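Local coordinates for protein uridylate-specific endoribonuclease nsp11 (Prrsv 16244b, PDB 5EYI) that probably cleaves RNA at uridylates, degrading the 5'-polyuridines made during viral replication and so helping the virus to escape host double-stranded RNA sensors, at residues L99-T107 against W201-E209; L157-V165 against A175-V183. The protein carries 1 engineered substitution. All coordinates share one frame; numbering follows the deposited sequence.

Overall arrangement
Interaction 1 and interaction 2 both lie in the NendoU part of the chain, their centres about 16 Å apart. Along the sequence, interaction 2 is nested inside the loop that interaction 1 closes. Interaction 1 is partly buried. It ties the loop 99-107 to the turn between strands 198-205 and 208-215, through one backbone bridge and, above all, side chains: a carboxylate, a threonine hydroxyl and two rings. Interaction 2 is buried overall, pairs the two strands of a hairpin by backbone bonds, and has an aliphatic face. The two meet directly. T107 OG1 probably hydrogen-bonds D182 O, and the L205 side chain packs on V183.

Interaction 1: residues L99-T107 against W201-E209; sequences LLPETVFST and WKMMLDFKE
The methyl CG2 of T103 sits over one face of the F207 ring, 3.6 Å from its centroid. This is a CH-pi contact. The torsion of T103 sets it up: OG1 is anti to the backbone N (chi1 -175°), which leaves CG2 for the ring. OG1 takes part in two hydrogen bonds. It donates to V104 O of its own segment and accepts from F207 N at 3.1 Å, nearly straight at 169°. With one bond given and one taken, the hydroxyl's rotation is probably held. F105 turns an edge toward the same phenylalanine. The two rings form an offset edge-to-face pair with planes 82° apart, and F105 CE1 comes within 3.7 Å of F207 CE2. P101 O lies at the F207 ring edge, near its plane.

F207 belongs to a type I' turn, L205 to K208, which joins strands 198-205 and 208-215 into a beta hairpin of the NendoU domain. Segment 99-107 adds a single bridge to this hairpin, V104 with L205. V104 N bonds to M204 O at 3.0 Å, and D206 N to V104 O at 2.8 Å.

D206 holds S106 with both carboxylate oxygens, each met on its syn side. S106 N donates to OD1 at 2.8 Å and S106 OG to OD2 at 2.6 Å. OD2 is also hydrogen-bonded to S161 OG, and a water joins OD1 to S106 O. These donors would favour the charged carboxylate. A second water bridges E102 O and M204 N.

The two methionines pack against other side chains of the loop. M204 SD rests against P101 CG at 3.5 Å, and M203 CE meets V104 CG1.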
ATOM      1  N   LEU A  99       0.312  21.452  19.551  1.00 40.39           N
ATOM      2  CA  LEU A  99      -0.678  20.515  19.044  1.00 43.06           C
ATOM      3  C   LEU A  99       0.042  19.219  18.677  1.00 41.59           C
ATOM      4  O   LEU A  99       1.036  19.255  17.953  1.00 42.32           O
ATOM      5  CB  LEU A  99      -1.374  21.078  17.800  1.00 46.21           C
ATOM      6  CG  LEU A  99      -2.771  20.508  17.530  1.00 50.83           C
ATOM      7  CD1 LEU A  99      -3.793  21.242  18.393  1.00 51.82           C
ATOM      8  CD2 LEU A  99      -3.139  20.592  16.049  1.00 52.28           C
ATOM      9  N   LEU A 100      -0.442  18.089  19.188  1.00 38.52           N
ATOM     10  CA  LEU A 100       0.079  16.782  18.791  1.00 36.46           C
ATOM     11  C   LEU A 100      -0.774  16.228  17.660  1.00 35.00           C
ATOM     12  O   LEU A 100      -1.982  16.451  17.646  1.00 34.54           O
ATOM     13  CB  LEU A 100       0.084  15.806  19.971  1.00 36.84           C
ATOM     14  CG  LEU A 100       1.226  15.964  20.977  1.00 36.12           C
ATOM     15  CD1 LEU A 100       0.918  15.168  22.237  1.00 36.37           C
ATOM     16  CD2 LEU A 100       2.557  15.517  20.383  1.00 35.96           C
ATOM     17  N   PRO A 101      -0.157  15.501  16.712  1.00 33.76           N
ATOM     18  CA  PRO A 101      -0.926  14.906  15.625  1.00 33.85           C
ATOM     19  C   PRO A 101      -1.719  13.671  16.055  1.00 34.15           C
ATOM     20  O   PRO A 101      -1.555  13.170  17.168  1.00 33.57           O
ATOM     21  CB  PRO A 101       0.149  14.531  14.600  1.00 34.09           C
ATOM     22  CG  PRO A 101       1.365  14.286  15.414  1.00 33.95           C
ATOM     23  CD  PRO A 101       1.290  15.257  16.553  1.00 34.07           C
ATOM     24  N   GLU A 102      -2.578  13.206  15.159  1.00 34.71           N
ATOM     25  CA  GLU A 102      -3.379  12.007  15.384  1.00 36.59           C
ATOM     26  C   GLU A 102      -2.507  10.788  15.114  1.00 32.14           C
ATOM     27  O   GLU A 102      -1.688  10.802  14.193  1.00 31.31           O
ATOM     28  CB  GLU A 102      -4.584  11.971  14.434  1.00 41.07           C
ATOM     29  CG  GLU A 102      -5.545  13.157  14.528  1.00 45.72           C
ATOM     30  CD  GLU A 102      -6.557  13.055  15.659  1.00 50.37           C
ATOM     31  OE1 GLU A 102      -7.040  14.120  16.112  1.00 55.96           O
ATOM     32  OE2 GLU A 102      -6.891  11.928  16.089  1.00 54.79           O
ATOM     33  N   THR A 103      -2.684   9.740  15.910  1.00 28.34           N
ATOM     34  CA  THR A 103      -1.928   8.495  15.728  1.00 27.02           C
ATOM     35  C   THR A 103      -2.697   7.295  16.254  1.00 25.45           C
ATOM     36  O   THR A 103      -3.547   7.443  17.120  1.00 25.88           O
ATOM     37  CB  THR A 103      -0.538   8.561  16.430  1.00 25.11           C
ATOM     38  OG1 THR A 103       0.218   7.383  16.130  1.00 23.72           O
ATOM     39  CG2 THR A 103      -0.670   8.681  17.932  1.00 24.40           C
ATOM     40  N   VAL A 104      -2.395   6.113  15.720  1.00 24.72           N
ATOM     41  CA  VAL A 104      -2.784   4.870  16.381  1.00 24.88           C
ATOM     42  C   VAL A 104      -1.664   4.482  17.347  1.00 22.13           C
ATOM     43  O   VAL A 104      -0.532   4.979  17.245  1.00 20.06           O
ATOM     44  CB  VAL A 104      -3.160   3.724  15.395  1.00 26.81           C
ATOM     45  CG1 VAL A 104      -4.228   4.198  14.420  1.00 28.49           C
ATOM     46  CG2 VAL A 104      -1.975   3.192  14.617  1.00 27.59           C
ATOM     47  N   PHE A 105      -1.994   3.598  18.286  1.00 20.54           N
ATOM     48  CA  PHE A 105      -1.074   3.233  19.358  1.00 19.82           C
ATOM     49  C   PHE A 105      -0.820   1.740  19.409  1.00 19.00           C
ATOM     50  O   PHE A 105      -1.720   0.940  19.188  1.00 19.64           O
ATOM     51  CB  PHE A 105      -1.613   3.739  20.700  1.00 19.83           C
ATOM     52  CG  PHE A 105      -1.497   5.228  20.863  1.00 20.05           C
ATOM     53  CD1 PHE A 105      -0.291   5.797  21.234  1.00 20.00           C
ATOM     54  CD2 PHE A 105      -2.583   6.058  20.624  1.00 20.08           C
ATOM     55  CE1 PHE A 105      -0.167   7.170  21.367  1.00 20.62           C
ATOM     56  CE2 PHE A 105      -2.464   7.431  20.753  1.00 20.04           C
ATOM     57  CZ  PHE A 105      -1.260   7.988  21.129  1.00 20.36           C
ATOM     58  N   SER A 106       0.417   1.368  19.700  1.00 18.41           N
ATOM     59  CA  SER A 106       0.747  -0.005  20.060  1.00 17.97           C
ATOM     60  C   SER A 106       0.098  -0.324  21.399  1.00 17.81           C
ATOM     61  O   SER A 106      -0.052   0.552  22.253  1.00 17.93           O
ATOM     62  CB  SER A 106       2.257  -0.191  20.170  1.00 17.88           C
ATOM     63  OG  SER A 106       2.865  -0.084  18.902  1.00 18.40           O
ATOM     64  N   THR A 107      -0.250  -1.588  21.592  1.00 17.68           N
ATOM     65  CA  THR A 107      -1.103  -2.005  22.710  1.00 17.67           C
ATOM     66  C   THR A 107      -0.366  -2.519  23.935  1.00 17.76           C
ATOM     67  O   THR A 107      -1.006  -2.862  24.930  1.00 18.66           O
ATOM     68  CB  THR A 107      -2.059  -3.102  22.239  1.00 17.50           C
ATOM     69  OG1 THR A 107      -1.296  -4.178  21.678  1.00 17.29           O
ATOM     70  CG2 THR A 107      -3.007  -2.548  21.201  1.00 17.65           C
ATOM     71  N   TRP A 201      -1.532   3.837   2.370  1.00 28.01           N
ATOM     72  CA  TRP A 201      -2.017   4.862   3.292  1.00 28.29           C
ATOM     73  C   TRP A 201      -0.853   5.456   4.087  1.00 28.89           C
ATOM     74  O   TRP A 201       0.050   4.725   4.492  1.00 28.39           O
ATOM     75  CB  TRP A 201      -3.010   4.264   4.279  1.00 27.67           C
ATOM     76  CG  TRP A 201      -4.245   3.663   3.695  1.00 27.90           C
ATOM     77  CD1 TRP A 201      -4.481   2.337   3.450  1.00 28.61           C
ATOM     78  CD2 TRP A 201      -5.440   4.355   3.330  1.00 27.94           C
ATOM     79  NE1 TRP A 201      -5.752   2.162   2.943  1.00 28.29           N
ATOM     80  CE2 TRP A 201      -6.366   3.382   2.866  1.00 28.30           C
ATOM     81  CE3 TRP A 201      -5.824   5.705   3.350  1.00 27.72           C
ATOM     82  CZ2 TRP A 201      -7.647   3.720   2.415  1.00 28.65           C
ATOM     83  CZ3 TRP A 201      -7.097   6.043   2.906  1.00 28.35           C
ATOM     84  CH2 TRP A 201      -7.995   5.053   2.444  1.00 28.81           C
ATOM     85  N   LYS A 202      -0.871   6.765   4.321  1.00 29.84           N
ATOM     86  CA  LYS A 202       0.083   7.399   5.247  1.00 31.94           C
ATOM     87  C   LYS A 202      -0.605   7.659   6.581  1.00 30.50           C
ATOM     88  O   LYS A 202      -1.706   8.198   6.615  1.00 32.41           O
ATOM     89  CB  LYS A 202       0.632   8.713   4.686  1.00 35.47           C
ATOM     90  CG  LYS A 202       1.751   8.544   3.673  1.00 39.20           C
ATOM     91  CD  LYS A 202       2.902   9.526   3.917  1.00 44.14           C
ATOM     92  CE  LYS A 202       2.530  10.957   3.555  1.00 46.32           C
ATOM     93  NZ  LYS A 202       3.611  11.920   3.909  1.00 47.81           N
ATOM     94  N   MET A 203       0.033   7.263   7.674  1.00 28.23           N
ATOM     95  CA  MET A 203      -0.527   7.488   9.008  1.00 27.37           C
ATOM     96  C   MET A 203       0.577   7.444  10.047  1.00 25.65           C
ATOM     97  O   MET A 203       1.754   7.292   9.719  1.00 25.09           O
ATOM     98  CB  MET A 203      -1.644   6.467   9.319  1.00 28.07           C
ATOM     99  CG  MET A 203      -1.210   5.009   9.292  1.00 29.88           C
ATOM    100  SD  MET A 203      -2.600   3.850   9.311  1.00 31.56           S
ATOM    101  CE  MET A 203      -3.073   4.002  11.020  1.00 31.22           C
ATOM    102  N   MET A 204       0.196   7.625  11.299  1.00 25.25           N
ATOM    103  CA  MET A 204       1.128   7.540  12.396  1.00 24.95           C
ATOM    104  C   MET A 204       0.780   6.363  13.297  1.00 23.69           C
ATOM    105  O   MET A 204      -0.401   6.047  13.504  1.00 22.02           O
ATOM    106  CB  MET A 204       1.160   8.857  13.172  1.00 26.44           C
ATOM    107  CG  MET A 204       2.009   9.926  12.494  1.00 27.94           C
ATOM    108  SD  MET A 204       2.126  11.382  13.532  1.00 32.03           S
ATOM    109  CE  MET A 204       3.774  11.969  13.152  1.00 31.48           C
ATOM    110  N   LEU A 205       1.838   5.713  13.788  1.00 22.23           N
ATOM    111  CA  LEU A 205       1.762   4.650  14.783  1.00 21.27           C
ATOM    112  C   LEU A 205       2.744   5.020  15.878  1.00 20.33           C
ATOM    113  O   LEU A 205       3.943   5.159  15.605  1.00 18.69           O
ATOM    114  CB  LEU A 205       2.134   3.310  14.158  1.00 21.38           C
ATOM    115  CG  LEU A 205       2.362   2.100  15.064  1.00 22.07           C
ATOM    116  CD1 LEU A 205       1.240   1.896  16.071  1.00 22.27           C
ATOM    117  CD2 LEU A 205       2.510   0.864  14.198  1.00 22.76           C
ATOM    118  N   ASP A 206       2.234   5.218  17.099  1.00 20.10           N
ATOM    119  CA  ASP A 206       3.041   5.719  18.228  1.00 19.55           C
ATOM    120  C   ASP A 206       3.751   7.036  17.873  1.00 19.41           C
ATOM    121  O   ASP A 206       4.892   7.249  18.260  1.00 18.01           O
ATOM    122  CB  ASP A 206       4.070   4.657  18.688  1.00 19.58           C
ATOM    123  CG  ASP A 206       3.425   3.349  19.119  1.00 19.68           C
ATOM    124  OD1 ASP A 206       2.312   3.387  19.686  1.00 19.47           O
ATOM    125  OD2 ASP A 206       4.041   2.276  18.920  1.00 19.81           O
ATOM    126  N   PHE A 207       3.065   7.900  17.126  1.00 20.06           N
ATOM    127  CA  PHE A 207       3.620   9.158  16.590  1.00 21.35           C
ATOM    128  C   PHE A 207       4.785   9.022  15.594  1.00 23.08           C
ATOM    129  O   PHE A 207       5.494   9.984  15.358  1.00 24.59           O
ATOM    130  CB  PHE A 207       4.017  10.122  17.723  1.00 21.01           C
ATOM    131  CG  PHE A 207       2.889  10.451  18.662  1.00 20.89           C
ATOM    132  CD1 PHE A 207       1.879  11.329  18.273  1.00 20.23           C
ATOM    133  CD2 PHE A 207       2.842   9.897  19.937  1.00 20.83           C
ATOM    134  CE1 PHE A 207       0.844  11.646  19.136  1.00 20.31           C
ATOM    135  CE2 PHE A 207       1.805  10.211  20.806  1.00 20.99           C
ATOM    136  CZ  PHE A 207       0.804  11.092  20.403  1.00 20.65           C
ATOM    137  N   LYS A 208       4.967   7.853  14.994  1.00 24.05           N
ATOM    138  CA  LYS A 208       5.985   7.648  13.977  1.00 26.03           C
ATOM    139  C   LYS A 208       5.261   7.576  12.640  1.00 25.45           C
ATOM    140  O   LYS A 208       4.296   6.834  12.501  1.00 23.22           O
ATOM    141  CB  LYS A 208       6.753   6.360  14.269  1.00 28.75           C
ATOM    142  CG  LYS A 208       7.620   5.808  13.148  1.00 32.52           C
ATOM    143  CD  LYS A 208       9.024   6.370  13.159  1.00 36.62           C
ATOM    144  CE  LYS A 208       9.911   5.628  14.146  1.00 40.38           C
ATOM    145  NZ  LYS A 208      10.346   4.297  13.630  1.00 43.66           N
ATOM    146  N   GLU A 209       5.740   8.337  11.661  1.00 27.00           N
ATOM    147  CA  GLU A 209       5.189   8.295  10.301  1.00 28.13           C
ATOM    148  C   GLU A 209       5.441   6.935   9.683  1.00 25.12           C
ATOM    149  O   GLU A 209       6.578   6.490   9.596  1.00 24.28           O
ATOM    150  CB  GLU A 209       5.816   9.379   9.417  1.00 31.89           C
ATOM    151  CG  GLU A 209       5.360  10.795   9.745  1.00 35.12           C
ATOM    152  CD  GLU A 209       3.956  11.127   9.253  1.00 39.50           C
ATOM    153  OE1 GLU A 209       3.523  12.275   9.505  1.00 44.36           O
ATOM    154  OE2 GLU A 209       3.277  10.268   8.624  1.00 43.50           O
TER
HETATM  155  O   HOH W   1      -2.178   8.898  11.892  1.00 34.22           O
HETATM  156  O   HOH W   2       1.760   2.813  22.500  1.00 17.27           O

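Interaction 2: residues L157-V165 against A175-V183; sequences LPKESVAVV and AALCTLTDV. Engineered in segment 175-183: A175 (natural residue Lys).
L180 packs against A163 on the face of the hairpin they share with V165 and C178. Its CB lies 3.9 Å from A163 O, beside the backbone of the partner strand. CG is anti to the backbone N (chi1 180°), which carries the branches out over that face. There the chain divides. CD2 turns to the small side chain of A163, at 4.4 Å from its CB. CD1 reaches L157 CD2 at 4.4 Å and V165 CG1 at 4.5 Å. L153, from a loop outside the two segments, also packs on L180. The tip thus has aliphatic neighbours, those across the contact at loose van der Waals distance.

Beneath it the backbones pair as an antiparallel hairpin of the NendoU domain. A163 and L180 form a hydrogen-bonded pair, with A163 N to L180 O at 2.8 Å. V165 and C178 form the next such pair, with C178 N to V165 O also at 2.8 Å. V164 and T179 lie between them as a non-hydrogen-bonded pair. T179 N instead bonds to E195 of the second subunit, so this hairpin is part of the dimer contact.

On the other face, the V162 and T179 side chains lie side by side, with V162 CG1 3.7 Å from T179 CB. V164 CG1 meets L177 CD2. T179 OG1 bonds to F222 O, and the T179 side chain lies close to that of H146, a predicted active-site residue. A175, the first residue of the segment, is an engineered alanine in place of lysine, at another predicted active-site position.

The strand register thus rests on backbone polarity, while the face with L180 is held by loose apolar contacts and T179, on the opposite face, lies beside the probable catalytic centre.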
ATOM      1  N   LEU A 157      10.419 -10.831  20.086  1.00 19.44           N
ATOM      2  CA  LEU A 157       9.908  -9.817  19.180  1.00 19.23           C
ATOM      3  C   LEU A 157      10.545  -8.488  19.563  1.00 19.35           C
ATOM      4  O   LEU A 157      10.501  -8.098  20.730  1.00 19.64           O
ATOM      5  CB  LEU A 157       8.390  -9.723  19.294  1.00 18.73           C
ATOM      6  CG  LEU A 157       7.630 -11.022  18.974  1.00 19.07           C
ATOM      7  CD1 LEU A 157       6.128 -10.837  19.170  1.00 18.94           C
ATOM      8  CD2 LEU A 157       7.923 -11.512  17.562  1.00 18.74           C
ATOM      9  N   PRO A 158      11.150  -7.782  18.591  1.00 19.49           N
ATOM     10  CA  PRO A 158      11.712  -6.469  18.924  1.00 19.70           C
ATOM     11  C   PRO A 158      10.664  -5.518  19.518  1.00 20.63           C
ATOM     12  O   PRO A 158       9.511  -5.489  19.051  1.00 20.35           O
ATOM     13  CB  PRO A 158      12.211  -5.944  17.576  1.00 19.69           C
ATOM     14  CG  PRO A 158      12.405  -7.148  16.721  1.00 19.61           C
ATOM     15  CD  PRO A 158      11.436  -8.182  17.200  1.00 19.30           C
ATOM     16  N   LYS A 159      11.066  -4.750  20.526  1.00 21.18           N
ATOM     17  CA  LYS A 159      10.163  -3.817  21.195  1.00 22.35           C
ATOM     18  C   LYS A 159      10.142  -2.511  20.426  1.00 22.39           C
ATOM     19  O   LYS A 159      10.734  -1.517  20.838  1.00 23.62           O
ATOM     20  CB  LYS A 159      10.579  -3.609  22.647  1.00 23.68           C
ATOM     21  CG  LYS A 159      10.443  -4.866  23.493  1.00 25.20           C
ATOM     22  CD  LYS A 159      11.173  -4.688  24.806  1.00 27.43           C
ATOM     23  CE  LYS A 159      10.985  -5.874  25.729  1.00 29.64           C
ATOM     24  NZ  LYS A 159      11.509  -5.540  27.086  1.00 31.83           N
ATOM     25  N   GLU A 160       9.444  -2.540  19.300  1.00 21.89           N
ATOM     26  CA  GLU A 160       9.435  -1.457  18.329  1.00 21.51           C
ATOM     27  C   GLU A 160       7.994  -1.195  17.933  1.00 20.48           C
ATOM     28  O   GLU A 160       7.117  -2.032  18.183  1.00 21.11           O
ATOM     29  CB  GLU A 160      10.212  -1.878  17.081  1.00 22.43           C
ATOM     30  CG  GLU A 160      11.674  -2.215  17.306  1.00 24.11           C
ATOM     31  CD  GLU A 160      12.537  -1.003  17.618  1.00 26.25           C
ATOM     32  OE1 GLU A 160      12.225   0.123  17.165  1.00 28.44           O
ATOM     33  OE2 GLU A 160      13.560  -1.178  18.307  1.00 27.65           O
ATOM     34  N   SER A 161       7.758  -0.055  17.293  1.00 18.58           N
ATOM     35  CA  SER A 161       6.437   0.280  16.749  1.00 18.00           C
ATOM     36  C   SER A 161       6.110  -0.625  15.542  1.00 17.76           C
ATOM     37  O   SER A 161       5.053  -1.269  15.501  1.00 17.24           O
ATOM     38  CB  SER A 161       6.380   1.760  16.363  1.00 18.12           C
ATOM     39  OG  SER A 161       6.456   2.593  17.517  1.00 17.58           O
ATOM     40  N   VAL A 162       7.039  -0.678  14.590  1.00 17.02           N
ATOM     41  CA  VAL A 162       7.032  -1.673  13.525  1.00 16.95           C
ATOM     42  C   VAL A 162       8.248  -2.567  13.718  1.00 17.16           C
ATOM     43  O   VAL A 162       9.380  -2.140  13.513  1.00 17.78           O
ATOM     44  CB  VAL A 162       7.058  -1.031  12.134  1.00 16.79           C
ATOM     45  CG1 VAL A 162       6.910  -2.098  11.069  1.00 17.07           C
ATOM     46  CG2 VAL A 162       5.946  -0.001  12.010  1.00 16.97           C
ATOM     47  N   ALA A 163       8.003  -3.794  14.159  1.00 17.07           N
ATOM     48  CA  ALA A 163       9.060  -4.745  14.442  1.00 17.59           C
ATOM     49  C   ALA A 163       9.371  -5.512  13.170  1.00 17.96           C
ATOM     50  O   ALA A 163       8.476  -5.739  12.355  1.00 17.79           O
ATOM     51  CB  ALA A 163       8.617  -5.709  15.530  1.00 18.14           C
ATOM     52  N   VAL A 164      10.632  -5.911  13.014  1.00 18.02           N
ATOM     53  CA  VAL A 164      11.064  -6.730  11.882  1.00 18.35           C
ATOM     54  C   VAL A 164      11.527  -8.089  12.409  1.00 18.14           C
ATOM     55  O   VAL A 164      12.337  -8.165  13.330  1.00 18.47           O
ATOM     56  CB  VAL A 164      12.173  -6.036  11.080  1.00 19.12           C
ATOM     57  CG1 VAL A 164      12.697  -6.946   9.977  1.00 19.86           C
ATOM     58  CG2 VAL A 164      11.632  -4.731  10.492  1.00 19.78           C
ATOM     59  N   VAL A 165      11.020  -9.151  11.790  1.00 17.19           N
ATOM     60  CA  VAL A 165      11.127 -10.492  12.321  1.00 17.28           C
ATOM     61  C   VAL A 165      11.205 -11.525  11.181  1.00 17.71           C
ATOM     62  O   VAL A 165      10.730 -11.279  10.057  1.00 17.36           O
ATOM     63  CB  VAL A 165       9.947 -10.686  13.327  1.00 17.95           C
ATOM     64  CG1 VAL A 165       8.916 -11.712  12.898  1.00 18.33           C
ATOM     65  CG2 VAL A 165      10.450 -10.902  14.736  1.00 17.98           C
ATOM     66  N   ALA A 175      10.112 -17.100   6.002  1.00 21.85           N
ATOM     67  CA  ALA A 175      10.296 -15.791   5.367  1.00 21.46           C
ATOM     68  C   ALA A 175      11.264 -14.994   6.237  1.00 21.46           C
ATOM     69  O   ALA A 175      11.009 -14.811   7.427  1.00 19.98           O
ATOM     70  CB  ALA A 175       8.970 -15.057   5.210  1.00 20.95           C
ATOM     71  N   ALA A 176      12.354 -14.523   5.628  1.00 21.98           N
ATOM     72  CA  ALA A 176      13.481 -13.918   6.355  1.00 22.85           C
ATOM     73  C   ALA A 176      13.130 -12.630   7.085  1.00 23.92           C
ATOM     74  O   ALA A 176      13.575 -12.411   8.210  1.00 23.25           O
ATOM     75  CB  ALA A 176      14.644 -13.661   5.402  1.00 22.84           C
ATOM     76  N   LEU A 177      12.345 -11.778   6.434  1.00 25.41           N
ATOM     77  CA  LEU A 177      12.027 -10.466   6.971  1.00 27.63           C
ATOM     78  C   LEU A 177      10.559 -10.166   6.751  1.00 27.79           C
ATOM     79  O   LEU A 177      10.074 -10.217   5.630  1.00 28.42           O
ATOM     80  CB  LEU A 177      12.892  -9.389   6.308  1.00 28.22           C
ATOM     81  CG  LEU A 177      14.410  -9.485   6.509  1.00 29.88           C
ATOM     82  CD1 LEU A 177      15.151  -8.496   5.614  1.00 30.68           C
ATOM     83  CD2 LEU A 177      14.802  -9.261   7.966  1.00 30.37           C
ATOM     84  N   CYS A 178       9.852  -9.874   7.838  1.00 27.90           N
ATOM     85  CA  CYS A 178       8.472  -9.452   7.747  1.00 28.12           C
ATOM     86  C   CYS A 178       8.128  -8.509   8.908  1.00 24.81           C
ATOM     87  O   CYS A 178       8.613  -8.676  10.028  1.00 22.97           O
ATOM     88  CB  CYS A 178       7.557 -10.681   7.622  1.00 30.64           C
ATOM     89  SG  CYS A 178       6.495 -11.089   9.008  1.00 38.36           S
ATOM     90  N   THR A 179       7.332  -7.486   8.603  1.00 22.43           N
ATOM     91  CA  THR A 179       7.021  -6.435   9.555  1.00 21.20           C
ATOM     92  C   THR A 179       5.847  -6.853  10.405  1.00 20.58           C
ATOM     93  O   THR A 179       4.960  -7.562   9.948  1.00 20.26           O
ATOM     94  CB  THR A 179       6.688  -5.098   8.874  1.00 20.87           C
ATOM     95  OG1 THR A 179       5.631  -5.280   7.933  1.00 20.00           O
ATOM     96  CG2 THR A 179       7.910  -4.531   8.174  1.00 21.42           C
ATOM     97  N   LEU A 180       5.833  -6.378  11.638  1.00 19.96           N
ATOM     98  CA  LEU A 180       4.853  -6.816  12.609  1.00 20.33           C
ATOM     99  C   LEU A 180       4.513  -5.676  13.548  1.00 19.07           C
ATOM    100  O   LEU A 180       5.398  -4.903  13.918  1.00 18.42           O
ATOM    101  CB  LEU A 180       5.451  -7.991  13.377  1.00 21.80           C
ATOM    102  CG  LEU A 180       4.657  -8.669  14.485  1.00 22.47           C
ATOM    103  CD1 LEU A 180       5.076 -10.138  14.545  1.00 23.34           C
ATOM    104  CD2 LEU A 180       4.834  -7.981  15.836  1.00 22.55           C
ATOM    105  N   THR A 181       3.236  -5.569  13.919  1.00 18.04           N
ATOM    106  CA  THR A 181       2.797  -4.650  14.975  1.00 18.19           C
ATOM    107  C   THR A 181       1.886  -5.388  15.942  1.00 17.93           C
ATOM    108  O   THR A 181       1.503  -6.526  15.686  1.00 17.07           O
ATOM    109  CB  THR A 181       2.036  -3.429  14.414  1.00 18.34           C
ATOM    110  OG1 THR A 181       0.726  -3.815  13.983  1.00 18.24           O
ATOM    111  CG2 THR A 181       2.786  -2.813  13.251  1.00 18.85           C
ATOM    112  N   ASP A 182       1.560  -4.730  17.054  1.00 18.38           N
ATOM    113  CA  ASP A 182       0.513  -5.206  17.961  1.00 18.72           C
ATOM    114  C   ASP A 182      -0.673  -4.241  18.078  1.00 19.13           C
ATOM    115  O   ASP A 182      -1.373  -4.227  19.099  1.00 19.18           O
ATOM    116  CB  ASP A 182       1.096  -5.544  19.334  1.00 18.96           C
ATOM    117  CG  ASP A 182       1.576  -4.334  20.100  1.00 19.20           C
ATOM    118  OD1 ASP A 182       1.332  -3.181  19.669  1.00 18.53           O
ATOM    119  OD2 ASP A 182       2.192  -4.553  21.160  1.00 19.33           O
ATOM    120  N   VAL A 183      -0.912  -3.452  17.030  1.00 19.32           N
ATOM    121  CA  VAL A 183      -2.025  -2.513  17.045  1.00 19.98           C
ATOM    122  C   VAL A 183      -3.359  -3.264  17.133  1.00 19.25           C
ATOM    123  O   VAL A 183      -3.500  -4.366  16.593  1.00 19.39           O
ATOM    124  CB  VAL A 183      -2.052  -1.574  15.817  1.00 20.87           C
ATOM    125  CG1 VAL A 183      -0.746  -0.805  15.702  1.00 21.65           C
ATOM    126  CG2 VAL A 183      -2.343  -2.332  14.531  1.00 21.95           C
TER
HETATM  127  O   HOH W   3       3.207  -2.232  17.366  1.00 20.17           O